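Local coordinates for putative metalloprotease II (PDB 4ON1), which binds a zinc ion and probably acts as an extracellular metalloendopeptidase that hydrolyses peptide bonds, at residues Y28-A32 with L88-T94; G63-S69 with T241-I246; Y122-Y126 with T324-H328; F266-R271 with N315-A320. The contacts are given in a common frame with arbitrary orientation. Numbering follows the deposited sequence.

Contact 1 (Y28-A32 with L88-T94); sequences YEDLA and LSQSYAT
The packing of helix 28-32 on strand 92-94 and the turn before it has a small apolar centre. There CB of Ala93 points at the helix and lies 3.7 Å from Leu31 CD2, with Leu31 in the t,p rotamer. Ala32 CB meets Leu88 CD1 at the same 3.7 Å, Leu88 being t,p as well. The segment axes of helix 28-32 and strand 92-94 approach to 8.2 Å and cross at 60°; the nearest CA atoms are those of Tyr28 and Ala93, 6.4 Å apart.

Further out, Tyr28 takes chi1 t with chi2 near 81°, which carries its ring to the turn before the strand. Its edge meets the backbone, with CE1 3.4 Å from Tyr92 C, while CE1 also lies 4.1 Å from Ala93 CB. Residues 88-94 form a hairpin bend: Ser89 N donates to Tyr92 O (2.8 Å), and Ser89 OG accepts from Ser91 N (3.1 Å) in an ST turn. That OG also binds Glu68, as does the hydroxyl of Tyr92, a residue whose CA-to-CB bond points away from the helix.

The polar edge is the phenol: Tyr28 OH donates to Ser89 O at 2.6 Å. One short bond from a buried tyrosine thus satisfies a turn carbonyl, fixing the helix of this fragilysin-type N-terminal domain to the hairpin beyond its otherwise apolar packing.

Contact 2 (G63-S69 with T241-I246); sequences GVEIEES and TVKYTI
Parallel pairing of strand 64-68 with strand 241-246 joins the N-terminal region to the metallopeptidase region in one continuous sheet. The segment axes lie 4.7 Å apart at 7°, both strands extended, with Val64 opposite Val242, Glu65 opposite Lys243, Ile66 opposite Tyr244 and Glu67 opposite Thr245. Five backbone hydrogen bonds zigzag across: Val242 N to Gly63 O (2.9 Å), Glu65 N to Val242 O (3.0 Å), Tyr244 N to Glu65 O (2.8 Å), Glu67 N to Tyr244 O (2.9 Å) and Ile246 N to Glu67 O (3.0 Å). Gly63, at phi 90°, has backbone angles that would jam a CB against the preceding carbonyl.

One face carries Val64, Ile66, Val242 and Tyr244 (chi1 m), with Ile66 CG1 3.9 Å from Tyr244 CD2; Tyr244 OH bonds Thr228 of helix 217-230. On the other, extended Lys243 and Glu65 share a water. Beyond the last backbone bond, Ile246 O receives two waters: one, 3.0 Å away, also donates to Glu67 OE2, and the other, at 2.7 Å, accepts from Ser69 N.

Contact 3 (Y122-Y126 with T324-H328); sequences YQNHY and TSSSH
Tyrosines spaced four residues apart emerge from the same side of a helix, and here two of them reach a serine-rich loop with their hydroxyls. Both take chi1 m, Tyr122 at -78° with chi2 near 109° and Tyr126 at -62° with chi2 near 100°. CA-to-CB of Tyr126 points at the loop; that of Tyr122 runs sideways, although its ring end still comes close. The backbones stay well apart, with Tyr122 CA 9.7 Å from Ser326 CA and Tyr126 CA 10.0 Å from Ser327 CA, so phenol rings span the gap.

Residues 325-328 make a type I beta turn closed by His328 N to Ser325 O at 2.8 Å. Inside it Ser325, with chi1 t, forms an ST turn, its OG accepting from Ser327 N at 3.2 Å. The turn lies in the metallopeptidase region, between strand 319-323 and zinc-binding helix 331-340, whereas the tyrosines belong to helix 112-126 of the N-terminal region.

Ser326 and Ser327 are both chi1 m. Tyr126 OH and Ser327 OG share a 2.6 Å hydrogen bond at the edge of the Tyr126 ring, near its plane. Tyr122 OH lies 3.0 Å from Ser326 OG, also near its ring plane, within a polar cluster where Tyr122 OH hydrogen-bonds His218 and Ser326 OG hydrogen-bonds Asp219, both on helix 217-230.

Contact 4 (F266-R271 with N315-A320); sequences FQNYLR and NFEVAA
Here Gln267 and Arg271 of a helix reach the carbonyls of a neighbouring loop, while Phe316 of that loop packs against the helix. Segment 266-271 is helical; 315-320 starts as a loop, with Asn315 and Phe316 both in left-handed backbone conformation (phi/psi 53/37 and 56/31), and becomes strand at Ala319. The closest CA pair is Gln267 and Phe316, 6.3 Å apart. The side chain of Ala320 is about 10 Å from the zinc ion.

The apolar part centres on Phe316 (chi1 m), whose CA-to-CB bond points at the helix. Leu270 CB sits 4.0 Å from the ring centroid, 22° off its normal, in a CH-pi contact, and Arg271 CG is 3.6 Å from Phe316 CD2. Ala319 CB lies 3.9 Å from Gln267 CG and 4.4 Å from Phe266 CD1.

Direct hydrogen bonds go to loop carbonyls: Gln267 NE2 (chi1 m, chi2 t) to Phe316 O at 2.8 Å, and Arg271 NE and NH2 both to Asn315 O, each at 3.0 Å. A water accepts from Gln267 NE2 (2.9 Å) and donates to Glu317 O (2.9 Å).

Helix 259-271 thereby flanks the sheet: Phe266 and Leu270 also touch Tyr284 of strand 284-288, and the backbone of Tyr284 hydrogen-bonds that of Ala320 in the adjacent parallel strand 319-323.

Overall arrangement
The four contacts show how one chain joins an N-terminal region to a metallopeptidase region. Contact 1 lies wholly in the first and contact 4 in the second, their centres about 33 Å apart; contacts 2 and 3 link the two. Along the chain, contacts 1 and 2 cross, as do 2 and 3, while contact 4 is nested within the loop closed by contact 3. Contacts 1, 2 and 4 reach the same mixed sheet, and Glu68 of contact 2 bonds Ser89 and Tyr92 of contact 1, centres about 17 Å away. Contacts 2 and 3, about 24 Å apart on opposite sides of the chain's centre, thus tie the regions together at two separate places.

Contact 1 (Y28-A32 with L88-T94)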
loop_
_atom_site.group_PDB
_atom_site.type_symbol
_atom_site.label_atom_id
_atom_site.label_comp_id
_atom_site.label_asym_id
_atom_site.label_seq_id
_atom_site.Cartn_x
_atom_site.Cartn_y
_atom_site.Cartn_z
ATOM N N TYR A 28 -13.827 15.147 3.745
ATOM C CA TYR A 28 -13.533 14.109 4.732
ATOM C C TYR A 28 -14.762 13.691 5.539
ATOM O O TYR A 28 -15.017 12.501 5.705
ATOM C CB TYR A 28 -12.424 14.554 5.703
ATOM C CG TYR A 28 -12.167 13.521 6.785
ATOM C CD1 TYR A 28 -11.367 12.411 6.536
ATOM C CD2 TYR A 28 -12.748 13.640 8.044
ATOM C CE1 TYR A 28 -11.145 11.450 7.514
ATOM C CE2 TYR A 28 -12.528 12.684 9.034
ATOM C CZ TYR A 28 -11.725 11.594 8.759
ATOM O OH TYR A 28 -11.507 10.652 9.738
ATOM N N GLU A 29 -15.521 14.651 6.055
ATOM C CA GLU A 29 -16.650 14.278 6.899
ATOM C C GLU A 29 -17.715 13.479 6.146
ATOM O O GLU A 29 -18.368 12.622 6.735
ATOM C CB GLU A 29 -17.272 15.515 7.548
ATOM C CG GLU A 29 -16.373 16.148 8.607
ATOM C CD GLU A 29 -16.059 15.198 9.769
ATOM O OE1 GLU A 29 -14.934 15.268 10.316
ATOM O OE2 GLU A 29 -16.940 14.391 10.146
ATOM N N ASP A 30 -17.889 13.747 4.854
ATOM C CA ASP A 30 -18.823 12.951 4.055
ATOM C C ASP A 30 -18.383 11.494 3.938
ATOM O O ASP A 30 -19.143 10.575 4.249
ATOM C CB ASP A 30 -18.967 13.529 2.653
ATOM C CG ASP A 30 -19.622 14.894 2.649
ATOM O OD1 ASP A 30 -20.566 15.116 3.437
ATOM O OD2 ASP A 30 -19.184 15.743 1.849
ATOM N N LEU A 31 -17.157 11.290 3.472
ATOM C CA LEU A 31 -16.653 9.940 3.243
ATOM C C LEU A 31 -16.477 9.199 4.564
ATOM O O LEU A 31 -16.892 8.045 4.685
ATOM C CB LEU A 31 -15.336 9.980 2.470
ATOM C CG LEU A 31 -14.717 8.611 2.178
ATOM C CD1 LEU A 31 -15.765 7.644 1.632
ATOM C CD2 LEU A 31 -13.555 8.752 1.208
ATOM N N ALA A 32 -15.890 9.867 5.558
ATOM C CA ALA A 32 -15.710 9.252 6.871
ATOM C C ALA A 32 -17.057 8.973 7.535
ATOM O O ALA A 32 -17.207 7.992 8.266
ATOM C CB ALA A 32 -14.843 10.146 7.775
ATOM N N LEU A 88 -10.162 4.266 5.953
ATOM C CA LEU A 88 -10.591 5.277 6.914
ATOM C C LEU A 88 -9.541 5.493 7.982
ATOM O O LEU A 88 -9.263 4.603 8.782
ATOM C CB LEU A 88 -11.917 4.902 7.586
ATOM C CG LEU A 88 -12.310 5.887 8.702
ATOM C CD1 LEU A 88 -12.453 7.318 8.179
ATOM C CD2 LEU A 88 -13.589 5.451 9.390
ATOM N N SER A 89 -8.957 6.684 7.975
ATOM C CA SER A 89 -8.064 7.112 9.040
ATOM C C SER A 89 -8.718 8.266 9.769
ATOM O O SER A 89 -9.653 8.871 9.252
ATOM C CB SER A 89 -6.709 7.535 8.471
ATOM O OG SER A 89 -5.993 8.347 9.385
ATOM N N GLN A 90 -8.227 8.591 10.955
ATOM C CA GLN A 90 -8.761 9.740 11.669
ATOM C C GLN A 90 -8.352 11.056 11.000
ATOM O O GLN A 90 -8.963 12.091 11.251
ATOM C CB GLN A 90 -8.313 9.715 13.135
ATOM C CG GLN A 90 -8.977 8.594 13.924
ATOM C CD GLN A 90 -8.544 8.542 15.371
ATOM O OE1 GLN A 90 -7.936 9.481 15.887
ATOM N NE2 GLN A 90 -8.874 7.444 16.043
ATOM N N SER A 91 -7.345 11.001 10.129
ATOM C CA SER A 91 -6.801 12.198 9.475
ATOM C C SER A 91 -7.152 12.316 7.991
ATOM O O SER A 91 -6.992 13.378 7.382
ATOM C CB SER A 91 -5.280 12.221 9.617
ATOM O OG SER A 91 -4.906 12.150 10.976
ATOM N N TYR A 92 -7.580 11.212 7.393
ATOM C CA TYR A 92 -7.872 11.210 5.970
ATOM C C TYR A 92 -8.722 9.993 5.634
ATOM O O TYR A 92 -8.842 9.071 6.438
ATOM C CB TYR A 92 -6.571 11.199 5.152
ATOM C CG TYR A 92 -5.767 9.949 5.406
ATOM C CD1 TYR A 92 -6.015 8.784 4.684
ATOM C CD2 TYR A 92 -4.795 9.918 6.396
ATOM C CE1 TYR A 92 -5.306 7.637 4.925
ATOM C CE2 TYR A 92 -4.075 8.771 6.647
ATOM C CZ TYR A 92 -4.342 7.633 5.905
ATOM O OH TYR A 92 -3.648 6.478 6.142
ATOM N N ALA A 93 -9.279 9.977 4.432
ATOM C CA ALA A 93 -9.982 8.798 3.948
ATOM C C ALA A 93 -9.804 8.727 2.451
ATOM O O ALA A 93 -9.543 9.746 1.803
ATOM C CB ALA A 93 -11.467 8.840 4.317
ATOM N N THR A 94 -9.905 7.522 1.901
ATOM C CA THR A 94 -9.741 7.342 0.464
ATOM C C THR A 94 -10.731 6.324 -0.056
ATOM O O THR A 94 -11.201 5.470 0.688
ATOM C CB THR A 94 -8.321 6.845 0.078
ATOM O OG1 THR A 94 -8.155 5.493 0.520
ATOM C CG2 THR A 94 -7.237 7.729 0.683
#

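Contact 2 (G63-S69 with T241-I246)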
loop_
_atom_site.group_PDB
_atom_site.type_symbol
_atom_site.label_atom_id
_atom_site.label_comp_id
_atom_site.label_asym_id
_atom_site.label_seq_id
_atom_site.Cartn_x
_atom_site.Cartn_y
_atom_site.Cartn_z
ATOM N N GLY A 63 -8.988 -9.456 9.810
ATOM C CA GLY A 63 -7.718 -10.160 9.772
ATOM C C GLY A 63 -6.530 -9.222 9.632
ATOM O O GLY A 63 -5.384 -9.674 9.571
ATOM N N VAL A 64 -6.797 -7.919 9.557
ATOM C CA VAL A 64 -5.719 -6.939 9.451
ATOM C C VAL A 64 -5.894 -5.795 10.433
ATOM O O VAL A 64 -7.004 -5.345 10.697
ATOM C CB VAL A 64 -5.595 -6.349 8.028
ATOM C CG1 VAL A 64 -5.057 -7.398 7.074
ATOM C CG2 VAL A 64 -6.931 -5.829 7.551
ATOM N N GLU A 65 -4.769 -5.335 10.967
ATOM C CA GLU A 65 -4.731 -4.218 11.900
ATOM C C GLU A 65 -3.677 -3.225 11.424
ATOM O O GLU A 65 -2.575 -3.619 11.037
ATOM C CB GLU A 65 -4.426 -4.720 13.322
ATOM C CG GLU A 65 -4.237 -3.631 14.376
ATOM C CD GLU A 65 -3.858 -4.190 15.746
ATOM O OE1 GLU A 65 -3.966 -5.422 15.946
ATOM O OE2 GLU A 65 -3.443 -3.398 16.622
ATOM N N ILE A 66 -4.027 -1.944 11.418
ATOM C CA ILE A 66 -3.087 -0.896 11.043
ATOM C C ILE A 66 -2.979 0.140 12.157
ATOM O O ILE A 66 -3.990 0.647 12.652
ATOM C CB ILE A 66 -3.505 -0.182 9.739
ATOM C CG1 ILE A 66 -3.731 -1.198 8.611
ATOM C CG2 ILE A 66 -2.468 0.870 9.342
ATOM C CD1 ILE A 66 -4.335 -0.578 7.360
ATOM N N GLU A 67 -1.751 0.436 12.561
ATOM C CA GLU A 67 -1.508 1.463 13.563
ATOM C C GLU A 67 -0.747 2.612 12.931
ATOM O O GLU A 67 0.341 2.427 12.388
ATOM C CB GLU A 67 -0.734 0.893 14.748
ATOM C CG GLU A 67 -0.266 1.937 15.742
ATOM C CD GLU A 67 0.838 1.416 16.650
ATOM O OE1 GLU A 67 0.938 0.180 16.825
ATOM O OE2 GLU A 67 1.619 2.242 17.170
ATOM N N GLU A 68 -1.355 3.791 12.985
ATOM C CA GLU A 68 -0.818 5.007 12.391
ATOM C C GLU A 68 -0.931 6.140 13.416
ATOM O O GLU A 68 -2.036 6.469 13.865
ATOM C CB GLU A 68 -1.590 5.339 11.111
ATOM C CG GLU A 68 -1.254 6.655 10.437
ATOM C CD GLU A 68 -2.297 7.024 9.389
ATOM O OE1 GLU A 68 -2.212 6.511 8.248
ATOM O OE2 GLU A 68 -3.223 7.809 9.715
ATOM N N SER A 69 0.204 6.706 13.814
ATOM C CA SER A 69 0.229 7.705 14.888
ATOM C C SER A 69 -0.504 7.212 16.127
ATOM O O SER A 69 -1.306 7.944 16.716
ATOM C CB SER A 69 -0.396 9.020 14.419
ATOM O OG SER A 69 0.308 9.545 13.307
ATOM N N THR A 241 -2.725 -13.605 10.531
ATOM C CA THR A 241 -3.338 -12.291 10.615
ATOM C C THR A 241 -2.192 -11.320 10.407
ATOM O O THR A 241 -1.042 -11.643 10.707
ATOM C CB THR A 241 -4.031 -12.024 11.968
ATOM O OG1 THR A 241 -3.068 -12.153 13.023
ATOM C CG2 THR A 241 -5.176 -13.006 12.190
ATOM N N VAL A 242 -2.490 -10.135 9.891
ATOM C CA VAL A 242 -1.428 -9.209 9.553
ATOM C C VAL A 242 -1.603 -7.912 10.323
ATOM O O VAL A 242 -2.711 -7.403 10.478
ATOM C CB VAL A 242 -1.382 -8.919 8.045
ATOM C CG1 VAL A 242 -0.227 -8.004 7.736
ATOM C CG2 VAL A 242 -1.214 -10.218 7.266
ATOM N N LYS A 243 -0.496 -7.415 10.854
ATOM C CA LYS A 243 -0.483 -6.143 11.547
ATOM C C LYS A 243 0.526 -5.243 10.854
ATOM O O LYS A 243 1.640 -5.671 10.552
ATOM C CB LYS A 243 -0.148 -6.344 13.028
ATOM C CG LYS A 243 -0.137 -5.071 13.860
ATOM C CD LYS A 243 0.232 -5.389 15.308
ATOM C CE LYS A 243 0.204 -4.140 16.179
ATOM N NZ LYS A 243 0.331 -4.462 17.634
ATOM N N TYR A 244 0.126 -4.008 10.576
ATOM C CA TYR A 244 1.034 -3.026 9.989
ATOM C C TYR A 244 1.268 -1.892 10.975
ATOM O O TYR A 244 0.336 -1.183 11.340
ATOM C CB TYR A 244 0.475 -2.459 8.683
ATOM C CG TYR A 244 0.082 -3.494 7.652
ATOM C CD1 TYR A 244 0.988 -3.925 6.696
ATOM C CD2 TYR A 244 -1.201 -4.027 7.627
ATOM C CE1 TYR A 244 0.630 -4.874 5.738
ATOM C CE2 TYR A 244 -1.570 -4.967 6.674
ATOM C CZ TYR A 244 -0.648 -5.383 5.731
ATOM O OH TYR A 244 -1.013 -6.316 4.781
ATOM N N THR A 245 2.508 -1.733 11.419
ATOM C CA THR A 245 2.837 -0.689 12.382
ATOM C C THR A 245 3.654 0.396 11.702
ATOM O O THR A 245 4.772 0.160 11.256
ATOM C CB THR A 245 3.597 -1.262 13.590
ATOM O OG1 THR A 245 2.737 -2.182 14.269
ATOM C CG2 THR A 245 4.005 -0.150 14.557
ATOM N N ILE A 246 3.060 1.575 11.577
ATOM C CA ILE A 246 3.700 2.683 10.882
ATOM C C ILE A 246 4.359 3.634 11.868
ATOM O O ILE A 246 3.686 4.204 12.727
ATOM C CB ILE A 246 2.679 3.471 10.022
ATOM C CG1 ILE A 246 1.994 2.550 9.009
ATOM C CG2 ILE A 246 3.360 4.645 9.307
ATOM C CD1 ILE A 246 0.666 3.118 8.478
HETATM O O HOH W 1 -2.112 -5.976 18.594
HETATM O O HOH W 2 1.966 4.089 15.156
HETATM O O HOH W 3 2.680 6.690 12.825
#

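Contact 3 (Y122-Y126 with T324-H328)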
loop_
_atom_site.group_PDB
_atom_site.type_symbol
_atom_site.label_atom_id
_atom_site.label_comp_id
_atom_site.label_asym_id
_atom_site.label_seq_id
_atom_site.Cartn_x
_atom_site.Cartn_y
_atom_site.Cartn_z
ATOM N N TYR A 122 0.494 16.798 -5.663
ATOM C CA TYR A 122 0.030 16.181 -6.901
ATOM C C TYR A 122 0.060 17.148 -8.080
ATOM O O TYR A 122 0.269 16.739 -9.221
ATOM C CB TYR A 122 -1.377 15.622 -6.723
ATOM C CG TYR A 122 -1.379 14.307 -5.990
ATOM C CD1 TYR A 122 -1.854 14.216 -4.693
ATOM C CD2 TYR A 122 -0.867 13.167 -6.585
ATOM C CE1 TYR A 122 -1.843 13.011 -4.010
ATOM C CE2 TYR A 122 -0.852 11.955 -5.913
ATOM C CZ TYR A 122 -1.340 11.886 -4.624
ATOM O OH TYR A 122 -1.327 10.686 -3.950
ATOM N N GLN A 123 -0.144 18.432 -7.805
ATOM C CA GLN A 123 -0.042 19.445 -8.848
ATOM C C GLN A 123 1.402 19.569 -9.334
ATOM O O GLN A 123 1.656 19.681 -10.530
ATOM C CB GLN A 123 -0.556 20.799 -8.346
ATOM C CG GLN A 123 -2.073 20.922 -8.316
ATOM C CD GLN A 123 -2.556 22.114 -7.507
ATOM O OE1 GLN A 123 -1.769 22.793 -6.846
ATOM N NE2 GLN A 123 -3.856 22.381 -7.568
ATOM N N ASN A 124 2.347 19.537 -8.404
ATOM C CA ASN A 124 3.750 19.681 -8.766
ATOM C C ASN A 124 4.339 18.442 -9.437
ATOM O O ASN A 124 5.297 18.544 -10.201
ATOM C CB ASN A 124 4.578 19.983 -7.514
ATOM C CG ASN A 124 4.230 21.311 -6.886
ATOM O OD1 ASN A 124 3.561 22.143 -7.495
ATOM N ND2 ASN A 124 4.661 21.507 -5.644
ATOM N N HIS A 125 3.749 17.277 -9.182
ATOM C CA HIS A 125 4.316 16.033 -9.690
ATOM C C HIS A 125 3.612 15.462 -10.922
ATOM O O HIS A 125 4.165 14.593 -11.592
ATOM C CB HIS A 125 4.328 14.980 -8.577
ATOM C CG HIS A 125 5.336 15.250 -7.504
ATOM N ND1 HIS A 125 5.225 16.311 -6.629
ATOM C CD2 HIS A 125 6.482 14.611 -7.171
ATOM C CE1 HIS A 125 6.251 16.308 -5.800
ATOM N NE2 HIS A 125 7.030 15.287 -6.107
ATOM N N TYR A 126 2.406 15.931 -11.228
ATOM C CA TYR A 126 1.685 15.399 -12.385
ATOM C C TYR A 126 1.130 16.478 -13.316
ATOM O O TYR A 126 0.837 16.208 -14.480
ATOM C CB TYR A 126 0.551 14.478 -11.928
ATOM C CG TYR A 126 1.029 13.261 -11.171
ATOM C CD1 TYR A 126 0.979 13.222 -9.788
ATOM C CD2 TYR A 126 1.506 12.141 -11.840
ATOM C CE1 TYR A 126 1.405 12.112 -9.087
ATOM C CE2 TYR A 126 1.944 11.024 -11.145
ATOM C CZ TYR A 126 1.887 11.019 -9.766
ATOM O OH TYR A 126 2.310 9.922 -9.053
ATOM N N THR A 324 6.640 4.782 -1.873
ATOM C CA THR A 324 5.203 4.769 -1.590
ATOM C C THR A 324 4.435 5.523 -2.665
ATOM O O THR A 324 3.217 5.679 -2.566
ATOM C CB THR A 324 4.868 5.395 -0.230
ATOM O OG1 THR A 324 5.429 6.714 -0.162
ATOM C CG2 THR A 324 5.431 4.545 0.885
ATOM N N SER A 325 5.155 6.003 -3.676
ATOM C CA SER A 325 4.565 6.818 -4.736
ATOM C C SER A 325 3.357 6.147 -5.393
ATOM O O SER A 325 3.373 4.947 -5.673
ATOM C CB SER A 325 5.620 7.136 -5.805
ATOM O OG SER A 325 5.010 7.721 -6.940
ATOM N N SER A 326 2.315 6.943 -5.629
ATOM C CA SER A 326 1.109 6.514 -6.339
ATOM C C SER A 326 1.401 5.937 -7.722
ATOM O O SER A 326 0.631 5.133 -8.239
ATOM C CB SER A 326 0.145 7.699 -6.493
ATOM O OG SER A 326 -0.154 8.289 -5.239
ATOM N N SER A 327 2.504 6.377 -8.321
ATOM C CA SER A 327 2.956 5.871 -9.614
ATOM C C SER A 327 3.422 4.432 -9.516
ATOM O O SER A 327 3.544 3.750 -10.529
ATOM C CB SER A 327 4.081 6.740 -10.171
ATOM O OG SER A 327 3.657 8.084 -10.286
ATOM N N HIS A 328 3.729 3.990 -8.300
ATOM C CA HIS A 328 4.181 2.618 -8.072
ATOM C C HIS A 328 3.382 1.958 -6.958
ATOM O O HIS A 328 3.930 1.625 -5.900
ATOM C CB HIS A 328 5.671 2.610 -7.734
ATOM C CG HIS A 328 6.521 3.235 -8.792
ATOM N ND1 HIS A 328 6.918 2.555 -9.925
ATOM C CD2 HIS A 328 7.039 4.482 -8.901
ATOM C CE1 HIS A 328 7.649 3.352 -10.680
ATOM N NE2 HIS A 328 7.740 4.527 -10.082
#

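Contact 4 (F266-R271 with N315-A320)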
loop_
_atom_site.group_PDB
_atom_site.type_symbol
_atom_site.label_atom_id
_atom_site.label_comp_id
_atom_site.label_asym_id
_atom_site.label_seq_id
_atom_site.Cartn_x
_atom_site.Cartn_y
_atom_site.Cartn_z
ATOM N N PHE A 266 19.904 1.388 6.408
ATOM C CA PHE A 266 18.632 1.257 7.114
ATOM C C PHE A 266 18.745 0.272 8.273
ATOM O O PHE A 266 18.316 0.557 9.392
ATOM C CB PHE A 266 17.529 0.807 6.152
ATOM C CG PHE A 266 16.172 0.625 6.802
ATOM C CD1 PHE A 266 15.398 -0.495 6.519
ATOM C CD2 PHE A 266 15.674 1.573 7.684
ATOM C CE1 PHE A 266 14.146 -0.666 7.095
ATOM C CE2 PHE A 266 14.418 1.411 8.273
ATOM C CZ PHE A 266 13.652 0.291 7.976
ATOM N N GLN A 267 19.317 -0.894 8.000
ATOM C CA GLN A 267 19.432 -1.930 9.022
ATOM C C GLN A 267 20.361 -1.538 10.168
ATOM O O GLN A 267 20.074 -1.820 11.332
ATOM C CB GLN A 267 19.901 -3.233 8.384
ATOM C CG GLN A 267 18.814 -3.931 7.549
ATOM C CD GLN A 267 19.363 -5.139 6.807
ATOM O OE1 GLN A 267 20.243 -5.005 5.956
ATOM N NE2 GLN A 267 18.854 -6.325 7.135
ATOM N N ASN A 268 21.468 -0.885 9.843
ATOM C CA ASN A 268 22.354 -0.381 10.882
ATOM C C ASN A 268 21.642 0.649 11.760
ATOM O O ASN A 268 21.841 0.679 12.970
ATOM C CB ASN A 268 23.630 0.201 10.278
ATOM C CG ASN A 268 24.608 -0.879 9.845
ATOM O OD1 ASN A 268 24.564 -2.012 10.345
ATOM N ND2 ASN A 268 25.500 -0.537 8.920
ATOM N N TYR A 269 20.805 1.489 11.157
ATOM C CA TYR A 269 20.009 2.419 11.949
ATOM C C TYR A 269 19.087 1.674 12.922
ATOM O O TYR A 269 19.019 2.010 14.110
ATOM C CB TYR A 269 19.182 3.337 11.053
ATOM C CG TYR A 269 18.217 4.216 11.828
ATOM C CD1 TYR A 269 18.643 5.397 12.431
ATOM C CD2 TYR A 269 16.876 3.862 11.947
ATOM C CE1 TYR A 269 17.753 6.201 13.142
ATOM C CE2 TYR A 269 15.981 4.649 12.654
ATOM C CZ TYR A 269 16.424 5.818 13.245
ATOM O OH TYR A 269 15.527 6.595 13.942
ATOM N N LEU A 270 18.399 0.652 12.423
ATOM C CA LEU A 270 17.461 -0.110 13.249
ATOM C C LEU A 270 18.148 -0.740 14.453
ATOM O O LEU A 270 17.578 -0.799 15.545
ATOM C CB LEU A 270 16.778 -1.210 12.432
ATOM C CG LEU A 270 15.889 -0.756 11.268
ATOM C CD1 LEU A 270 15.383 -1.962 10.487
ATOM C CD2 LEU A 270 14.716 0.084 11.762
ATOM N N ARG A 271 19.376 -1.206 14.246
ATOM C CA ARG A 271 20.080 -1.972 15.263
ATOM C C ARG A 271 20.500 -1.142 16.470
ATOM O O ARG A 271 20.770 -1.697 17.531
ATOM C CB ARG A 271 21.297 -2.658 14.638
ATOM C CG ARG A 271 20.902 -3.889 13.849
ATOM C CD ARG A 271 21.958 -4.326 12.852
ATOM N NE ARG A 271 21.474 -5.491 12.111
ATOM C CZ ARG A 271 21.853 -5.819 10.880
ATOM N NH1 ARG A 271 22.732 -5.071 10.232
ATOM N NH2 ARG A 271 21.340 -6.895 10.296
ATOM N N ASN A 315 17.872 -9.863 14.666
ATOM C CA ASN A 315 18.829 -8.793 14.384
ATOM C C ASN A 315 18.475 -7.969 13.147
ATOM O O ASN A 315 19.358 -7.562 12.393
ATOM C CB ASN A 315 20.250 -9.366 14.235
ATOM C CG ASN A 315 21.322 -8.282 14.260
ATOM O OD1 ASN A 315 22.221 -8.254 13.415
ATOM N ND2 ASN A 315 21.208 -7.367 15.216
ATOM N N PHE A 316 17.181 -7.737 12.942
ATOM C CA PHE A 316 16.710 -6.877 11.857
ATOM C C PHE A 316 17.219 -7.333 10.483
ATOM O O PHE A 316 17.408 -6.521 9.580
ATOM C CB PHE A 316 17.126 -5.424 12.120
ATOM C CG PHE A 316 16.656 -4.897 13.451
ATOM C CD1 PHE A 316 15.357 -4.437 13.607
ATOM C CD2 PHE A 316 17.502 -4.892 14.552
ATOM C CE1 PHE A 316 14.911 -3.963 14.836
ATOM C CE2 PHE A 316 17.061 -4.426 15.790
ATOM C CZ PHE A 316 15.763 -3.958 15.928
ATOM N N GLU A 317 17.424 -8.636 10.327
ATOM C CA GLU A 317 17.932 -9.181 9.067
ATOM C C GLU A 317 16.867 -9.220 7.987
ATOM O O GLU A 317 17.189 -9.294 6.802
ATOM C CB GLU A 317 18.501 -10.583 9.280
ATOM C CG GLU A 317 19.856 -10.586 9.968
ATOM C CD GLU A 317 20.238 -11.955 10.486
ATOM O OE1 GLU A 317 19.611 -12.952 10.067
ATOM O OE2 GLU A 317 21.161 -12.030 11.321
ATOM N N VAL A 318 15.600 -9.203 8.396
ATOM C CA VAL A 318 14.502 -9.181 7.434
ATOM C C VAL A 318 14.046 -7.749 7.215
ATOM O O VAL A 318 13.389 -7.160 8.063
ATOM C CB VAL A 318 13.296 -10.039 7.891
ATOM C CG1 VAL A 318 12.160 -9.944 6.874
ATOM C CG2 VAL A 318 13.714 -11.485 8.087
ATOM N N ALA A 319 14.421 -7.182 6.078
ATOM C CA ALA A 319 14.139 -5.785 5.824
ATOM C C ALA A 319 14.035 -5.501 4.346
ATOM O O ALA A 319 14.484 -6.288 3.507
ATOM C CB ALA A 319 15.216 -4.889 6.457
ATOM N N ALA A 320 13.438 -4.363 4.036
ATOM C CA ALA A 320 13.352 -3.904 2.667
ATOM C C ALA A 320 13.279 -2.392 2.658
ATOM O O ALA A 320 13.112 -1.761 3.694
ATOM C CB ALA A 320 12.139 -4.501 1.967
HETATM O O HOH W 4 19.953 -8.874 6.179
#